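Local coordinates for protein peptidoglycan D,D-transpeptidase MrdA (Pseudomonas aeruginosa, PDB 7KIS) that probably cross-links the peptidoglycan of the bacterial cell wall as a penicillin-binding transpeptidase with D-Ala-D-Ala carboxypeptidase activity, at residues I78-S87 and Q162-F173. Sequence-based numbering, arbitrary orientation.
Sequences IIADNRPSFS and QFVRHYPLKEHF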
loop_
_atom_site.group_PDB
_atom_site.type_symbol
_atom_site.label_atom_id
_atom_site.label_comp_id
_atom_site.label_asym_id
_atom_site.label_seq_id
_atom_site.Cartn_x
_atom_site.Cartn_y
_atom_site.Cartn_z
ATOM N N ILE A 78 -1.248 -23.918 0.595
ATOM C CA ILE A 78 -0.017 -23.851 1.373
ATOM C C ILE A 78 1.010 -22.984 0.659
ATOM O O ILE A 78 1.240 -23.129 -0.547
ATOM C CB ILE A 78 0.538 -25.252 1.652
ATOM C CG1 ILE A 78 -0.597 -26.229 1.944
ATOM C CG2 ILE A 78 1.414 -25.180 2.857
ATOM C CD1 ILE A 78 -0.123 -27.580 2.441
ATOM N N ILE A 79 1.629 -22.078 1.415
ATOM C CA ILE A 79 2.609 -21.127 0.902
ATOM C C ILE A 79 4.022 -21.554 1.286
ATOM O O ILE A 79 4.990 -21.225 0.589
ATOM C CB ILE A 79 2.295 -19.706 1.415
ATOM C CG1 ILE A 79 0.862 -19.320 1.056
ATOM C CG2 ILE A 79 3.261 -18.685 0.838
ATOM C CD1 ILE A 79 0.557 -19.424 -0.422
ATOM N N ALA A 80 4.161 -22.287 2.392
ATOM C CA ALA A 80 5.486 -22.688 2.864
ATOM C C ALA A 80 5.407 -24.033 3.577
ATOM O O ALA A 80 4.793 -24.135 4.642
ATOM C CB ALA A 80 6.076 -21.624 3.786
ATOM N N ASP A 81 6.027 -25.062 2.993
ATOM C CA ASP A 81 6.121 -26.369 3.625
ATOM C C ASP A 81 7.518 -26.573 4.201
ATOM O O ASP A 81 8.359 -25.669 4.215
ATOM C CB ASP A 81 5.831 -27.507 2.638
ATOM C CG ASP A 81 4.629 -27.251 1.775
ATOM O OD1 ASP A 81 3.820 -26.387 2.144
ATOM O OD2 ASP A 81 4.492 -27.925 0.730
ATOM N N ASN A 82 7.776 -27.791 4.665
ATOM C CA ASN A 82 9.103 -28.237 5.054
ATOM C C ASN A 82 9.370 -29.539 4.317
ATOM O O ASN A 82 8.527 -30.441 4.328
ATOM C CB ASN A 82 9.213 -28.427 6.570
ATOM C CG ASN A 82 8.913 -27.154 7.337
ATOM O OD1 ASN A 82 9.521 -26.111 7.093
ATOM N ND2 ASN A 82 7.971 -27.232 8.271
ATOM N N ARG A 83 10.528 -29.635 3.674
ATOM C CA ARG A 83 10.790 -30.853 2.929
ATOM C C ARG A 83 11.920 -31.638 3.583
ATOM O O ARG A 83 12.827 -31.053 4.182
ATOM C CB ARG A 83 11.158 -30.541 1.472
ATOM C CG ARG A 83 9.959 -30.347 0.549
ATOM C CD ARG A 83 9.018 -31.543 0.581
ATOM N NE ARG A 83 7.832 -31.332 -0.245
ATOM C CZ ARG A 83 6.663 -30.902 0.220
ATOM N NH1 ARG A 83 6.519 -30.636 1.512
ATOM N NH2 ARG A 83 5.636 -30.738 -0.603
ATOM N N PRO A 84 11.898 -32.969 3.483
ATOM C CA PRO A 84 12.924 -33.790 4.148
ATOM C C PRO A 84 14.222 -33.814 3.353
ATOM O O PRO A 84 14.238 -34.164 2.171
ATOM C CB PRO A 84 12.278 -35.182 4.212
ATOM C CG PRO A 84 10.831 -34.981 3.835
ATOM C CD PRO A 84 10.812 -33.795 2.934
ATOM N N SER A 85 15.313 -33.436 4.012
ATOM C CA SER A 85 16.664 -33.596 3.501
ATOM C C SER A 85 17.482 -34.381 4.518
ATOM O O SER A 85 17.069 -34.575 5.664
ATOM C CB SER A 85 17.312 -32.237 3.208
ATOM O OG SER A 85 16.698 -31.615 2.091
ATOM N N PHE A 86 18.658 -34.840 4.094
ATOM C CA PHE A 86 19.452 -35.754 4.901
ATOM C C PHE A 86 20.879 -35.247 5.049
ATOM O O PHE A 86 21.407 -34.555 4.173
ATOM C CB PHE A 86 19.457 -37.160 4.291
ATOM C CG PHE A 86 18.088 -37.669 3.943
ATOM C CD1 PHE A 86 17.261 -38.193 4.921
ATOM C CD2 PHE A 86 17.626 -37.613 2.639
ATOM C CE1 PHE A 86 15.999 -38.660 4.606
ATOM C CE2 PHE A 86 16.365 -38.077 2.316
ATOM C CZ PHE A 86 15.551 -38.602 3.300
ATOM N N SER A 87 21.492 -35.607 6.176
ATOM C CA SER A 87 22.876 -35.259 6.493
ATOM C C SER A 87 23.128 -33.759 6.385
ATOM O O SER A 87 22.293 -32.950 6.791
ATOM C CB SER A 87 23.842 -36.023 5.582
ATOM O OG SER A 87 25.072 -36.271 6.239
ATOM N N GLN A 162 17.157 -33.657 8.448
ATOM C CA GLN A 162 16.918 -32.232 8.652
ATOM C C GLN A 162 15.982 -31.676 7.587
ATOM O O GLN A 162 16.124 -31.975 6.401
ATOM C CB GLN A 162 18.237 -31.458 8.644
ATOM C CG GLN A 162 18.082 -29.974 8.943
ATOM C CD GLN A 162 19.306 -29.170 8.555
ATOM O OE1 GLN A 162 19.839 -28.403 9.358
ATOM N NE2 GLN A 162 19.758 -29.341 7.319
ATOM N N PHE A 163 15.026 -30.860 8.018
ATOM C CA PHE A 163 14.029 -30.302 7.118
ATOM C C PHE A 163 14.528 -29.006 6.496
ATOM O O PHE A 163 15.197 -28.200 7.150
ATOM C CB PHE A 163 12.712 -30.047 7.855
ATOM C CG PHE A 163 11.834 -31.261 7.965
ATOM C CD1 PHE A 163 10.944 -31.583 6.953
ATOM C CD2 PHE A 163 11.897 -32.078 9.081
ATOM C CE1 PHE A 163 10.135 -32.700 7.052
ATOM C CE2 PHE A 163 11.090 -33.195 9.186
ATOM C CZ PHE A 163 10.208 -33.506 8.169
ATOM N N VAL A 164 14.202 -28.820 5.222
ATOM C CA VAL A 164 14.427 -27.571 4.509
ATOM C C VAL A 164 13.074 -26.902 4.309
ATOM O O VAL A 164 12.044 -27.572 4.171
ATOM C CB VAL A 164 15.152 -27.809 3.165
ATOM C CG1 VAL A 164 14.230 -28.493 2.164
ATOM C CG2 VAL A 164 15.697 -26.505 2.604
ATOM N N ARG A 165 13.069 -25.571 4.306
ATOM C CA ARG A 165 11.832 -24.851 4.043
ATOM C C ARG A 165 11.604 -24.782 2.543
ATOM O O ARG A 165 12.542 -24.590 1.761
ATOM C CB ARG A 165 11.872 -23.444 4.649
ATOM C CG ARG A 165 10.558 -22.669 4.515
ATOM C CD ARG A 165 9.532 -23.106 5.563
ATOM N NE ARG A 165 8.883 -21.974 6.221
ATOM C CZ ARG A 165 7.729 -22.044 6.880
ATOM N NH1 ARG A 165 7.078 -23.196 6.977
ATOM N NH2 ARG A 165 7.222 -20.954 7.443
ATOM N N HIS A 166 10.344 -24.933 2.146
ATOM C CA HIS A 166 9.969 -25.015 0.746
ATOM C C HIS A 166 8.868 -24.011 0.453
ATOM O O HIS A 166 7.917 -23.872 1.226
ATOM C CB HIS A 166 9.504 -26.445 0.415
ATOM C CG HIS A 166 8.954 -26.612 -0.966
ATOM N ND1 HIS A 166 9.586 -26.120 -2.087
ATOM C CD2 HIS A 166 7.834 -27.234 -1.409
ATOM C CE1 HIS A 166 8.876 -26.424 -3.160
ATOM N NE2 HIS A 166 7.809 -27.100 -2.775
ATOM N N TYR A 167 9.011 -23.309 -0.672
ATOM C CA TYR A 167 8.053 -22.298 -1.113
ATOM C C TYR A 167 7.432 -22.778 -2.418
ATOM O O TYR A 167 7.955 -22.496 -3.508
ATOM C CB TYR A 167 8.731 -20.940 -1.275
ATOM C CG TYR A 167 9.373 -20.437 0.001
ATOM C CD1 TYR A 167 8.596 -20.039 1.081
ATOM C CD2 TYR A 167 10.755 -20.372 0.129
ATOM C CE1 TYR A 167 9.176 -19.585 2.249
ATOM C CE2 TYR A 167 11.344 -19.918 1.295
ATOM C CZ TYR A 167 10.550 -19.527 2.352
ATOM O OH TYR A 167 11.129 -19.078 3.516
ATOM N N PRO A 168 6.311 -23.504 -2.355
ATOM C CA PRO A 168 5.789 -24.169 -3.560
ATOM C C PRO A 168 5.247 -23.219 -4.613
ATOM O O PRO A 168 4.954 -23.672 -5.728
ATOM C CB PRO A 168 4.677 -25.070 -3.007
ATOM C CG PRO A 168 4.265 -24.418 -1.729
ATOM C CD PRO A 168 5.512 -23.814 -1.158
ATOM N N LEU A 169 5.098 -21.931 -4.312
ATOM C CA LEU A 169 4.662 -20.959 -5.303
ATOM C C LEU A 169 5.782 -20.031 -5.752
ATOM O O LEU A 169 5.561 -19.202 -6.642
ATOM C CB LEU A 169 3.484 -20.144 -4.760
ATOM C CG LEU A 169 2.133 -20.845 -4.932
ATOM C CD1 LEU A 169 1.088 -20.251 -4.007
ATOM C CD2 LEU A 169 1.676 -20.777 -6.383
ATOM N N LYS A 170 6.970 -20.148 -5.155
ATOM C CA LYS A 170 8.208 -19.540 -5.658
ATOM C C LYS A 170 8.055 -18.025 -5.729
ATOM O O LYS A 170 7.798 -17.399 -4.687
ATOM C CB LYS A 170 8.575 -20.232 -6.973
ATOM C CG LYS A 170 8.646 -21.746 -6.872
ATOM C CD LYS A 170 8.899 -22.385 -8.227
ATOM C CE LYS A 170 10.285 -23.006 -8.292
ATOM N NZ LYS A 170 10.382 -24.050 -9.351
ATOM N N GLU A 171 8.184 -17.403 -6.903
ATOM C CA GLU A 171 8.348 -15.957 -7.005
ATOM C C GLU A 171 7.091 -15.175 -6.644
ATOM O O GLU A 171 7.186 -13.972 -6.382
ATOM C CB GLU A 171 8.795 -15.590 -8.421
ATOM C CG GLU A 171 7.739 -15.827 -9.498
ATOM C CD GLU A 171 7.620 -17.287 -9.897
ATOM O OE1 GLU A 171 6.549 -17.679 -10.405
ATOM O OE2 GLU A 171 8.597 -18.042 -9.702
ATOM N N HIS A 172 5.924 -15.818 -6.627
ATOM C CA HIS A 172 4.680 -15.104 -6.353
ATOM C C HIS A 172 4.594 -14.562 -4.930
ATOM O O HIS A 172 3.598 -13.909 -4.600
ATOM C CB HIS A 172 3.481 -16.013 -6.626
ATOM C CG HIS A 172 3.356 -16.438 -8.056
ATOM N ND1 HIS A 172 3.624 -15.592 -9.111
ATOM C CD2 HIS A 172 2.989 -17.619 -8.605
ATOM C CE1 HIS A 172 3.428 -16.236 -10.249
ATOM N NE2 HIS A 172 3.043 -17.467 -9.969
ATOM N N PHE A 173 5.599 -14.806 -4.079
ATOM C CA PHE A 173 5.524 -14.370 -2.690
ATOM C C PHE A 173 6.857 -13.893 -2.126
ATOM O O PHE A 173 7.007 -13.830 -0.900
ATOM C CB PHE A 173 4.997 -15.497 -1.807
ATOM C CG PHE A 173 3.514 -15.500 -1.669
ATOM C CD1 PHE A 173 2.730 -16.316 -2.467
ATOM C CD2 PHE A 173 2.897 -14.670 -0.754
ATOM C CE1 PHE A 173 1.358 -16.314 -2.341
ATOM C CE2 PHE A 173 1.528 -14.662 -0.622
ATOM C CZ PHE A 173 0.756 -15.484 -1.417
#
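R165 reaches over to the neighbouring strand 78-84 and lays its guanidinium over A80. The methyl CB of A80 sits over the centre of one guanidinium face, 3.5 Å from R165 CZ. CG of R165 is anti to the backbone N (chi1 -175°), and the chain then bends at chi2 and chi3. These bends carry the guanidinium back over A80, with D81 O at its edge, near its plane. The N82 amide lies nearly parallel to the guanidinium, with planes 15° apart, but its OD1 meets R165 CD rather than an N-H. The polar ends bond to other groups: N82 ND2 to R68 O, R165 NH1 to G69 O, and R165 NH2 to E208 in a salt bridge. E208 also accepts a bond from Y167 OH, so it ties two side chains of this segment together.

F163 and P84 share this face, with F163 CE1 4.0 Å from P84 CG. D81, R83, V164 and H166 occupy the other. D81 and H166 run side by side, the carboxylate and ring planes 73° apart. H166 CD2 lies over one face of the R83 guanidinium, toward its rim. The bend of R83 at chi2 lets it turn back to D81 in a salt bridge (R83 NH2 to D81 OD2, 3.3 Å) whose hydrogen bond is weak.

At the corner near I79, I79 CG2 packs over the F173 ring in a CH-pi contact. I79 CD1 reaches L169 CD1 at 3.7 Å.

Backbone bonds pair D81 with H166, R83 with V164 and S85 with Q162 in both directions. V164 N to R83 O is 2.8 Å. Strand 163-166 is outermost within this chain in a mixed sheet, with 71-72 beyond 78-84. The result is an antiparallel edge-strand pair within the PBP dimerisation domain, away from the transpeptidase active site.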